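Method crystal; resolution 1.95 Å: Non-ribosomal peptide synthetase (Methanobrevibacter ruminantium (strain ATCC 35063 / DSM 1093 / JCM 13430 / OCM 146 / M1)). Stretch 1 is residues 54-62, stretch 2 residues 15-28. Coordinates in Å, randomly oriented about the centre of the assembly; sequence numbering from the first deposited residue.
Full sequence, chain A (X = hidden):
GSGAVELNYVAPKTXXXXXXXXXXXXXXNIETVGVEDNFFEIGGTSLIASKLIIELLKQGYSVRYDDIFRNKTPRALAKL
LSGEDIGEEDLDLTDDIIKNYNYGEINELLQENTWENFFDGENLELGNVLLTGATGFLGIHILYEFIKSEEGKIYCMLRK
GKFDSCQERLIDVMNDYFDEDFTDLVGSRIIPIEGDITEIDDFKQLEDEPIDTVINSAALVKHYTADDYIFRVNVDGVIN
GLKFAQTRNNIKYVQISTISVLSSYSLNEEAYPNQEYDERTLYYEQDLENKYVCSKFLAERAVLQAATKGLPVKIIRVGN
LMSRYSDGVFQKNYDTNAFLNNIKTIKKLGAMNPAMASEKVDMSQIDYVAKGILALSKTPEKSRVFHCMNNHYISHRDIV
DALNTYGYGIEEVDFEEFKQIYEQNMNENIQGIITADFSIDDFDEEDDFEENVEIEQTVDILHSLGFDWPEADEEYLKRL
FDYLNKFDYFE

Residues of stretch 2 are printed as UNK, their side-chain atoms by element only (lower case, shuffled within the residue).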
ATOM      1  N   ILE A  54      -2.188  18.870 -14.031  1.00 39.16           N
ATOM      2  CA  ILE A  54      -1.538  20.166 -13.867  1.00 40.53           C
ATOM      3  C   ILE A  54      -1.966  21.117 -14.979  1.00 42.00           C
ATOM      4  O   ILE A  54      -2.264  22.289 -14.730  1.00 41.09           O
ATOM      5  CB  ILE A  54      -0.010  19.995 -13.816  1.00 40.61           C
ATOM      6  CG1 ILE A  54       0.388  19.221 -12.559  1.00 42.01           C
ATOM      7  CG2 ILE A  54       0.699  21.361 -13.865  1.00 41.47           C
ATOM      8  CD1 ILE A  54       1.790  18.664 -12.609  1.00 41.15           C
ATOM      9  N   GLU A  55      -2.044  20.620 -16.216  1.00 41.34           N
ATOM     10  CA  GLU A  55      -2.441  21.479 -17.328  1.00 42.94           C
ATOM     11  C   GLU A  55      -3.881  21.955 -17.178  1.00 40.86           C
ATOM     12  O   GLU A  55      -4.174  23.129 -17.427  1.00 42.82           O
ATOM     13  CB  GLU A  55      -2.259  20.751 -18.656  1.00 42.58           C
ATOM     14  CG  GLU A  55      -0.856  20.827 -19.194  1.00 44.20           C
ATOM     15  CD  GLU A  55      -0.342  22.262 -19.314  1.00 51.23           C
ATOM     16  OE1 GLU A  55      -1.134  23.155 -19.691  1.00 48.02           O
ATOM     17  OE2 GLU A  55       0.856  22.490 -19.021  1.00 49.09           O
ATOM     18  N   LEU A  56      -4.793  21.066 -16.767  1.00 36.13           N
ATOM     19  CA  LEU A  56      -6.174  21.495 -16.531  1.00 36.32           C
ATOM     20  C   LEU A  56      -6.271  22.505 -15.390  1.00 44.50           C
ATOM     21  O   LEU A  56      -7.136  23.391 -15.422  1.00 43.96           O
ATOM     22  CB  LEU A  56      -7.070  20.295 -16.234  1.00 37.37           C
ATOM     23  CG  LEU A  56      -7.308  19.325 -17.386  1.00 35.51           C
ATOM     24  CD1 LEU A  56      -7.757  17.967 -16.873  1.00 35.43           C
ATOM     25  CD2 LEU A  56      -8.317  19.917 -18.379  1.00 36.76           C
ATOM     26  N   LEU A  57      -5.418  22.376 -14.363  1.00 44.19           N
ATOM     27  CA  LEU A  57      -5.416  23.348 -13.271  1.00 40.22           C
ATOM     28  C   LEU A  57      -4.859  24.686 -13.735  1.00 45.38           C
ATOM     29  O   LEU A  57      -5.308  25.746 -13.279  1.00 44.67           O
ATOM     30  CB  LEU A  57      -4.603  22.823 -12.084  1.00 43.49           C
ATOM     31  CG  LEU A  57      -5.039  21.582 -11.280  1.00 47.06           C
ATOM     32  CD1 LEU A  57      -3.941  21.181 -10.287  1.00 37.83           C
ATOM     33  CD2 LEU A  57      -6.379  21.794 -10.560  1.00 39.90           C
ATOM     34  N   LYS A  58      -3.874  24.654 -14.636  1.00 42.96           N
ATOM     35  CA  LYS A  58      -3.310  25.886 -15.172  1.00 45.55           C
ATOM     36  C   LYS A  58      -4.340  26.671 -15.966  1.00 46.63           C
ATOM     37  O   LYS A  58      -4.301  27.906 -15.978  1.00 47.03           O
ATOM     38  CB  LYS A  58      -2.095  25.575 -16.044  1.00 43.18           C
ATOM     39  CG  LYS A  58      -0.813  25.492 -15.264  1.00 41.62           C
ATOM     40  CD  LYS A  58       0.370  25.076 -16.127  1.00 46.76           C
ATOM     41  CE  LYS A  58       0.799  26.174 -17.073  1.00 53.67           C
ATOM     42  NZ  LYS A  58       1.913  25.726 -17.962  1.00 53.06           N
ATOM     43  N   GLN A  59      -5.263  25.978 -16.632  1.00 44.91           N
ATOM     44  CA  GLN A  59      -6.381  26.593 -17.333  1.00 45.66           C
ATOM     45  C   GLN A  59      -7.517  26.972 -16.402  1.00 48.97           C
ATOM     46  O   GLN A  59      -8.588  27.355 -16.886  1.00 51.68           O
ATOM     47  CB  GLN A  59      -6.916  25.653 -18.415  1.00 43.57           C
ATOM     48  CG  GLN A  59      -5.858  25.179 -19.376  1.00 47.71           C
ATOM     49  CD  GLN A  59      -5.401  26.282 -20.289  1.00 48.63           C
ATOM     50  OE1 GLN A  59      -6.185  27.150 -20.653  1.00 48.08           O
ATOM     51  NE2 GLN A  59      -4.134  26.251 -20.677  1.00 50.55           N
ATOM     52  N   GLY A  60      -7.325  26.845 -15.093  1.00 47.34           N
ATOM     53  CA  GLY A  60      -8.337  27.262 -14.147  1.00 44.42           C
ATOM     54  C   GLY A  60      -9.496  26.314 -13.967  1.00 42.98           C
ATOM     55  O   GLY A  60     -10.577  26.757 -13.572  1.00 46.68           O
ATOM     56  N   TYR A  61      -9.315  25.023 -14.251  1.00 45.78           N
ATOM     57  CA  TYR A  61     -10.326  24.019 -13.946  1.00 42.84           C
ATOM     58  C   TYR A  61     -10.046  23.395 -12.585  1.00 44.36           C
ATOM     59  O   TYR A  61      -8.899  23.348 -12.130  1.00 47.36           O
ATOM     60  CB  TYR A  61     -10.374  22.943 -15.031  1.00 42.18           C
ATOM     61  CG  TYR A  61     -10.892  23.488 -16.347  1.00 50.26           C
ATOM     62  CD1 TYR A  61     -12.234  23.819 -16.500  1.00 45.36           C
ATOM     63  CD2 TYR A  61     -10.031  23.704 -17.424  1.00 47.79           C
ATOM     64  CE1 TYR A  61     -12.705  24.338 -17.683  1.00 50.71           C
ATOM     65  CE2 TYR A  61     -10.494  24.222 -18.615  1.00 46.93           C
ATOM     66  CZ  TYR A  61     -11.832  24.539 -18.743  1.00 55.44           C
ATOM     67  OH  TYR A  61     -12.307  25.054 -19.936  1.00 58.94           O
ATOM     68  N   SER A  62     -11.108  22.947 -11.913  1.00 43.37           N
ATOM     69  CA  SER A  62     -10.977  22.281 -10.616  1.00 47.36           C
ATOM     70  C   SER A  62     -11.074  20.778 -10.850  1.00 48.35           C
ATOM     71  O   SER A  62     -12.155  20.244 -11.091  1.00 45.18           O
ATOM     72  CB  SER A  62     -12.027  22.774  -9.628  1.00 45.25           C
ATOM     73  OG  SER A  62     -11.656  24.043  -9.112  1.00 56.95           O
ATOM     74  N   UNK A  15     -17.054  23.830 -26.637  1.00 35.50           N
ATOM     75  CA  UNK A  15     -15.711  24.411 -26.596  1.00 39.46           C
ATOM     76  C   UNK A  15     -14.891  23.834 -25.444  1.00 38.21           C
ATOM     77  O   UNK A  15     -13.660  23.696 -25.557  1.00 40.63           O
ATOM     78  n   UNK A  15     -15.273  28.939 -26.140  1.00 42.09           N
ATOM     79  c   UNK A  15     -15.785  25.943 -26.502  1.00 36.41           C
ATOM     80  c   UNK A  15     -14.417  26.633 -26.669  1.00 34.35           C
ATOM     81  n   UNK A  15     -13.442  29.891 -25.103  1.00 39.88           N
ATOM     82  n   UNK A  15     -15.560  30.469 -24.435  1.00 37.59           N
ATOM     83  c   UNK A  15     -14.758  29.762 -25.225  1.00 39.96           C
ATOM     84  c   UNK A  15     -14.487  28.119 -27.070  1.00 36.24           C
ATOM     85  N   UNK A  16     -15.548  23.481 -24.339  1.00 39.03           N
ATOM     86  CA  UNK A  16     -14.850  22.798 -23.254  1.00 41.56           C
ATOM     87  C   UNK A  16     -14.291  21.464 -23.729  1.00 39.63           C
ATOM     88  O   UNK A  16     -13.136  21.117 -23.431  1.00 41.99           O
ATOM     89  c   UNK A  16     -15.799  22.611 -22.064  1.00 37.32           C
ATOM     90  c   UNK A  16     -14.048  22.366 -20.254  1.00 39.65           C
ATOM     91  c   UNK A  16     -16.433  21.722 -19.818  1.00 41.95           C
ATOM     92  c   UNK A  16     -15.330  21.797 -20.858  1.00 37.86           C
ATOM     93  N   UNK A  17     -15.093  20.704 -24.486  1.00 39.18           N
ATOM     94  CA  UNK A  17     -14.594  19.445 -25.033  1.00 38.94           C
ATOM     95  C   UNK A  17     -13.423  19.682 -25.976  1.00 39.98           C
ATOM     96  O   UNK A  17     -12.453  18.919 -25.969  1.00 38.24           O
ATOM     97  c   UNK A  17     -17.873  17.478 -25.589  1.00 46.93           C
ATOM     98  c   UNK A  17     -15.709  18.700 -25.754  1.00 37.52           C
ATOM     99  o   UNK A  17     -18.040  17.878 -26.761  1.00 45.18           O
ATOM    100  c   UNK A  17     -16.685  18.020 -24.836  1.00 41.15           C
ATOM    101  o   UNK A  17     -18.630  16.656 -25.021  1.00 45.07           O
ATOM    102  N   UNK A  18     -13.505  20.729 -26.803  1.00 41.87           N
ATOM    103  CA  UNK A  18     -12.394  21.066 -27.683  1.00 36.95           C
ATOM    104  C   UNK A  18     -11.127  21.331 -26.889  1.00 37.13           C
ATOM    105  O   UNK A  18     -10.049  20.871 -27.272  1.00 39.53           O
ATOM    106  c   UNK A  18     -12.745  22.289 -28.529  1.00 40.75           C
ATOM    107  c   UNK A  18     -13.086  21.460 -30.962  1.00 46.85           C
ATOM    108  n   UNK A  18     -14.197  21.335 -31.761  1.00 42.96           N
ATOM    109  c   UNK A  18     -15.260  21.729 -31.082  1.00 42.10           C
ATOM    110  n   UNK A  18     -14.868  22.109 -29.879  1.00 44.41           N
ATOM    111  c   UNK A  18     -13.501  21.959 -29.775  1.00 43.03           C
ATOM    112  N   UNK A  19     -11.239  22.079 -25.781  1.00 35.57           N
ATOM    113  CA  UNK A  19     -10.064  22.383 -24.964  1.00 38.29           C
ATOM    114  C   UNK A  19      -9.458  21.118 -24.366  1.00 37.40           C
ATOM    115  O   UNK A  19      -8.229  20.953 -24.343  1.00 35.11           O
ATOM    116  o   UNK A  19     -11.300  25.206 -22.002  1.00 50.15           O
ATOM    117  o   UNK A  19     -11.724  26.804 -23.456  1.00 50.27           O
ATOM    118  c   UNK A  19     -11.319  25.651 -23.175  1.00 48.60           C
ATOM    119  c   UNK A  19     -10.823  24.756 -24.307  1.00 40.39           C
ATOM    120  c   UNK A  19     -10.424  23.362 -23.841  1.00 35.76           C
ATOM    121  N   UNK A  20     -10.299  20.211 -23.872  1.00 34.41           N
ATOM    122  CA  UNK A  20      -9.741  19.029 -23.215  1.00 35.90           C
ATOM    123  C   UNK A  20      -9.138  18.077 -24.248  1.00 39.25           C
ATOM    124  O   UNK A  20      -8.087  17.466 -24.009  1.00 36.51           O
ATOM    125  c   UNK A  20     -11.170  19.289 -21.167  1.00 33.25           C
ATOM    126  c   UNK A  20     -10.798  18.353 -22.323  1.00 36.92           C
ATOM    127  c   UNK A  20     -12.514  18.956 -20.515  1.00 39.09           C
ATOM    128  c   UNK A  20     -10.273  17.044 -21.767  1.00 36.19           C
ATOM    129  N   UNK A  21      -9.765  17.963 -25.421  1.00 35.25           N
ATOM    130  CA  UNK A  21      -9.148  17.205 -26.504  1.00 39.02           C
ATOM    131  C   UNK A  21      -7.800  17.786 -26.886  1.00 38.48           C
ATOM    132  O   UNK A  21      -6.838  17.039 -27.113  1.00 40.24           O
ATOM    133  s   UNK A  21     -11.452  16.112 -27.574  1.00 40.56           S
ATOM    134  c   UNK A  21     -10.057  17.187 -27.730  1.00 39.24           C
ATOM    135  N   UNK A  22      -7.709  19.120 -26.983  1.00 34.52           N
ATOM    136  CA  UNK A  22      -6.442  19.718 -27.390  1.00 37.52           C
ATOM    137  C   UNK A  22      -5.371  19.483 -26.341  1.00 38.57           C
ATOM    138  O   UNK A  22      -4.197  19.282 -26.678  1.00 38.24           O
ATOM    139  c   UNK A  22      -6.609  21.215 -27.649  1.00 39.50           C
ATOM    140  N   UNK A  23      -5.755  19.509 -25.062  1.00 39.10           N
ATOM    141  CA  UNK A  23      -4.791  19.241 -23.999  1.00 37.26           C
ATOM    142  C   UNK A  23      -4.293  17.798 -24.074  1.00 38.11           C
ATOM    143  O   UNK A  23      -3.083  17.547 -24.019  1.00 36.77           O
ATOM    144  c   UNK A  23      -5.672  21.066 -22.509  1.00 39.68           C
ATOM    145  c   UNK A  23      -6.439  21.461 -21.280  1.00 36.39           C
ATOM    146  c   UNK A  23      -4.464  19.117 -21.548  1.00 40.25           C
ATOM    147  c   UNK A  23      -5.402  19.564 -22.626  1.00 39.84           C
ATOM    148  N   UNK A  24      -5.216  16.830 -24.172  1.00 37.20           N
ATOM    149  CA  UNK A  24      -4.814  15.446 -24.420  1.00 37.51           C
ATOM    150  C   UNK A  24      -3.780  15.382 -25.534  1.00 37.85           C
ATOM    151  O   UNK A  24      -2.691  14.828 -25.359  1.00 42.00           O
ATOM    152  c   UNK A  24      -7.365  12.746 -23.764  1.00 35.54           C
ATOM    153  c   UNK A  24      -6.797  14.011 -23.657  1.00 33.45           C
ATOM    154  c   UNK A  24      -8.323  12.946 -21.569  1.00 39.56           C
ATOM    155  c   UNK A  24      -7.016  14.737 -22.499  1.00 31.92           C
ATOM    156  c   UNK A  24      -8.114  12.208 -22.730  1.00 35.56           C
ATOM    157  c   UNK A  24      -7.770  14.212 -21.452  1.00 34.93           C
ATOM    158  c   UNK A  24      -6.017  14.585 -24.811  1.00 37.77           C
ATOM    159  N   UNK A  25      -4.098  15.974 -26.684  1.00 33.53           N
ATOM    160  CA  UNK A  25      -3.229  15.810 -27.843  1.00 38.18           C
ATOM    161  C   UNK A  25      -1.870  16.476 -27.636  1.00 36.03           C
ATOM    162  O   UNK A  25      -0.850  15.970 -28.108  1.00 39.06           O
ATOM    163  c   UNK A  25      -3.914  16.362 -29.091  1.00 39.53           C
ATOM    164  o   UNK A  25      -3.499  17.691 -29.358  1.00 41.80           O
ATOM    165  N   UNK A  26      -1.828  17.610 -26.943  1.00 36.25           N
ATOM    166  CA  UNK A  26      -0.551  18.286 -26.722  1.00 37.05           C
ATOM    167  C   UNK A  26       0.298  17.544 -25.697  1.00 44.16           C
ATOM    168  O   UNK A  26       1.521  17.429 -25.854  1.00 45.70           O
ATOM    169  o   UNK A  26       0.395  20.343 -25.883  1.00 53.50           O
ATOM    170  c   UNK A  26      -0.806  19.715 -26.266  1.00 35.84           C
ATOM    171  N   UNK A  27      -0.340  17.027 -24.648  1.00 42.90           N
ATOM    172  CA  UNK A  27       0.371  16.326 -23.584  1.00 40.70           C
ATOM    173  C   UNK A  27       0.934  15.007 -24.096  1.00 43.12           C
ATOM    174  O   UNK A  27       2.102  14.680 -23.856  1.00 47.49           O
ATOM    175  c   UNK A  27      -0.578  16.119 -22.389  1.00 40.54           C
ATOM    176  c   UNK A  27       0.347  18.006 -20.973  1.00 45.67           C
ATOM    177  c   UNK A  27      -0.017  15.121 -21.436  1.00 47.39           C
ATOM    178  c   UNK A  27      -0.849  17.443 -21.675  1.00 38.08           C
ATOM    179  N   UNK A  28       0.130  14.254 -24.851  1.00 43.42           N
ATOM    180  CA  UNK A  28       0.501  12.958 -25.401  1.00 43.65           C
ATOM    181  C   UNK A  28       1.241  13.031 -26.730  1.00 48.44           C
ATOM    182  O   UNK A  28       1.718  11.995 -27.205  1.00 48.95           O
ATOM    183  c   UNK A  28      -1.550  11.751 -24.364  1.00 42.63           C
ATOM    184  c   UNK A  28      -0.747  12.103 -25.611  1.00 44.06           C
ATOM    185  c   UNK A  28      -0.675  10.970 -23.388  1.00 45.49           C
ATOM    186  c   UNK A  28      -2.758  10.949 -24.771  1.00 45.66           C
TER

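Position 15 carries three carbons, a nitrogen, then a carbon bearing two more nitrogens, a guanidinium that stays out of reach of stretch 1: Arg-15. At position 16 four carbons fork at the second, and a terminal methyl lies 3.2 Å from OH of Tyr-61; this is Leu-16, and the methyl is CD1. Position 17 has three carbons, the last carrying two oxygens, and is buried and out of reach of stretch 1: Glu-17. One carbon leading to a five-membered ring with two nitrogens, again without contact, makes position 18 His-18.

Position 19 repeats the carboxylate pattern of three carbons and two oxygens, but its CA-to-CB bond points toward stretch 1 and one oxygen sits 2.3 Å from OH of Tyr-61. It is Glu-19. The tyrosine hydroxyl donates a very short hydrogen bond to OE1, which lies at the ring edge, near its plane. OE2 is 3.9 Å from NH1 of Arg-15, a long salt bridge of charges alone, with no N-H directed at the oxygen.

At position 20 four carbons fork at the first, one arm being two carbons long, and the inner carbon of that arm is 4.0 Å from CD2 of Leu-56: Ile-20. Position 21 holds one carbon and a sulfur, Cys-21; position 22 a single carbon, Ala-22. Neither reaches stretch 1.

Position 23 has four carbons forked at the first, with the end of the longer arm 3.8 Å from CD2 of Leu-56 and 4.2 Å from CG of Gln-59. This is Ile-23, whose CG2 also lies 4.0 Å from CB of Glu-55. One carbon and a six-carbon ring identify position 24 as Phe-24, with CB directed away from stretch 1. Positions 25 and 26 each carry one carbon and one oxygen, without contact: Ser-25 and Ser-26. Position 27 shows the same four-carbon fork as Ile-23, its longer arm ending 3.5 Å from CG of Glu-55, hence Ile-27. Four carbons forked at the second, out of reach, make position 28 Leu-28.

The helices run at 137° with axes 10.9 Å apart at closest approach, so bridging falls to side chains, and the contact buries 360 Å². Leu-56 packs against Ile-20 and Ile-23, while the aliphatic part of Glu-55 meets Ile-23 and Ile-27; its carboxylate OE2 remains paired with NZ of Lys-58 at 3.6 Å. Beyond the helix, Gly-60 takes a positive phi, and Tyr-61 then reaches Leu-16 and Glu-19, adding a polar tie to the apolar packing.

Stretch 2, residues 15-28: RLEHEICAIFSSIL
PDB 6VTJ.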